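Local atomic coordinates of rusticyanin (Thiobacillus ferrooxidans, PDB entry 2CAL), a protein that carries electrons from cytochrome c552 to the A-type oxidase in the periplasm, using a single bound copper ion. Residues A[74-78]-A[118-122]. The protein carries 1 engineered substitution. Coordinates in Å, arbitrary orientation, origin at the centre of the assembly. Residues are numbered along the deposited sequence.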
loop_
_atom_site.group_PDB
_atom_site.type_symbol
_atom_site.label_atom_id
_atom_site.label_comp_id
_atom_site.label_asym_id
_atom_site.label_seq_id
_atom_site.Cartn_x
_atom_site.Cartn_y
_atom_site.Cartn_z
ATOM N N THR A 74 3.333 -6.141 -2.158
ATOM C CA THR A 74 4.653 -5.517 -2.321
ATOM C C THR A 74 4.460 -4.014 -2.131
ATOM O O THR A 74 3.553 -3.431 -2.730
ATOM C CB THR A 74 5.213 -5.757 -3.733
ATOM O OG1 THR A 74 5.251 -7.177 -3.984
ATOM C CG2 THR A 74 6.625 -5.205 -3.837
ATOM N N PHE A 75 5.220 -3.419 -1.208
ATOM C CA PHE A 75 5.144 -1.987 -0.951
ATOM C C PHE A 75 6.500 -1.335 -1.178
ATOM O O PHE A 75 7.505 -1.815 -0.639
ATOM C CB PHE A 75 4.675 -1.732 0.500
ATOM C CG PHE A 75 4.714 -0.255 0.882
ATOM C CD1 PHE A 75 4.012 0.711 0.199
ATOM C CD2 PHE A 75 5.511 0.148 1.950
ATOM C CE1 PHE A 75 4.059 2.040 0.537
ATOM C CE2 PHE A 75 5.571 1.495 2.316
ATOM C CZ PHE A 75 4.870 2.428 1.605
ATOM N N ILE A 76 6.490 -0.308 -2.001
ATOM C CA ILE A 76 7.681 0.431 -2.429
ATOM C C ILE A 76 7.552 1.883 -2.030
ATOM O O ILE A 76 6.550 2.504 -2.328
ATOM C CB ILE A 76 7.851 0.305 -3.980
ATOM C CG1 ILE A 76 7.764 -1.132 -4.495
ATOM C CG2 ILE A 76 9.143 0.999 -4.397
ATOM C CD1 ILE A 76 7.465 -1.200 -5.969
ATOM N N ASN A 77 8.578 2.422 -1.383
ATOM C CA ASN A 77 8.558 3.849 -1.067
ATOM C C ASN A 77 9.410 4.627 -2.067
ATOM O O ASN A 77 10.648 4.607 -1.967
ATOM C CB ASN A 77 9.069 4.121 0.349
ATOM C CG ASN A 77 9.137 5.573 0.702
ATOM O OD1 ASN A 77 9.941 5.983 1.608
ATOM N ND2 ASN A 77 8.394 6.408 0.035
ATOM N N THR A 78 8.757 5.338 -2.971
ATOM C CA THR A 78 9.443 6.156 -3.962
ATOM C C THR A 78 9.527 7.635 -3.591
ATOM O O THR A 78 10.001 8.438 -4.387
ATOM C CB THR A 78 8.742 6.017 -5.359
ATOM O OG1 THR A 78 7.308 6.129 -5.234
ATOM C CG2 THR A 78 9.087 4.625 -5.896
ATOM N N LYS A 118 18.431 4.563 -4.981
ATOM C CA LYS A 118 17.593 3.374 -4.797
ATOM C C LYS A 118 16.420 3.661 -3.845
ATOM O O LYS A 118 16.352 4.731 -3.201
ATOM C CB LYS A 118 18.458 2.215 -4.308
ATOM C CG LYS A 118 19.361 1.806 -5.515
ATOM C CD LYS A 118 20.232 0.659 -5.053
ATOM C CE LYS A 118 21.204 1.134 -3.952
ATOM N NZ LYS A 118 22.265 0.049 -3.898
ATOM N N PHE A 119 15.505 2.714 -3.796
ATOM C CA PHE A 119 14.231 2.806 -3.118
ATOM C C PHE A 119 14.019 1.564 -2.283
ATOM O O PHE A 119 14.224 0.444 -2.772
ATOM C CB PHE A 119 13.094 2.984 -4.141
ATOM C CG PHE A 119 13.294 4.192 -5.033
ATOM C CD1 PHE A 119 13.916 4.005 -6.267
ATOM C CD2 PHE A 119 12.947 5.459 -4.607
ATOM C CE1 PHE A 119 14.167 5.124 -7.048
ATOM C CE2 PHE A 119 13.158 6.550 -5.419
ATOM C CZ PHE A 119 13.769 6.376 -6.655
ATOM N N GLY A 120 13.576 1.742 -1.060
ATOM C CA GLY A 120 13.262 0.583 -0.216
ATOM C C GLY A 120 11.908 -0.018 -0.557
ATOM O O GLY A 120 10.934 0.653 -0.904
ATOM N N TYR A 121 11.853 -1.360 -0.431
ATOM C CA TYR A 121 10.589 -2.071 -0.647
ATOM C C TYR A 121 10.612 -3.325 0.242
ATOM O O TYR A 121 11.626 -3.811 0.733
ATOM C CB TYR A 121 10.367 -2.404 -2.122
ATOM C CG TYR A 121 11.225 -3.545 -2.611
ATOM C CD1 TYR A 121 12.548 -3.358 -2.997
ATOM C CD2 TYR A 121 10.698 -4.824 -2.695
ATOM C CE1 TYR A 121 13.320 -4.419 -3.456
ATOM C CE2 TYR A 121 11.475 -5.873 -3.147
ATOM C CZ TYR A 121 12.780 -5.683 -3.522
ATOM O OH TYR A 121 13.480 -6.790 -3.961
ATOM N N THR A 122 9.394 -3.866 0.396
ATOM C CA THR A 122 9.173 -5.096 1.167
ATOM C C THR A 122 7.966 -5.849 0.639
ATOM O O THR A 122 7.157 -5.315 -0.130
ATOM C CB THR A 122 9.018 -4.756 2.658
ATOM O OG1 THR A 122 9.131 -5.984 3.424
ATOM C CG2 THR A 122 7.721 -4.105 3.012
HETATM O O HOH W 1 12.780 4.302 -0.190
#
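Three backbone hydrogen bonds join 74-78 to 118-122. F75 and T122 form an antiparallel hydrogen-bonded pair: F75 N donates to T122 O at 2.9 Å, and T122 N donates to F75 O at 3.0 Å. Next along, N77 N donates to G120 O, also at 3.0 Å. N77 O and G120 N are 4.2 Å apart, too far for a direct hydrogen bond. A water bridges them: it donates to N77 O and accepts from G120 N, both at 2.8 Å. Between the two bonded sites, I76 and Y121 are a non-hydrogen-bonded pair with CA atoms only 4.2 Å apart. This brings Y121 CA to 3.1 Å from F75 O, a CA-H...O contact.

The segments belong to neighbouring antiparallel strands, 70-77 and 119-126, in one sheet of the cupredoxin beta-sandwich. On its other side strand 70-77 pairs in parallel with strand 36-43, so it is an interior strand. F75 and T122 share one face of the sheet. The F75 ring leads away from 118-122; the nearest atoms of the F75 side chain and the copper ion are about 7 Å apart. The N77 side chain touches the copper ligand H84. T122 OG1 hydrogen-bonds to T5 O and D3 OD2.

I76 and Y121 occupy the opposite face, where I76 CG1 packs on Y121 CB at 3.7 Å. Helix 11-18 covers this face through V14 and M17. At the end of the pairing, the F119 ring packs against T78: T78 CG2 lies over one ring face, 4.2 Å from F119 CD2, while N77 O approaches the ring edge.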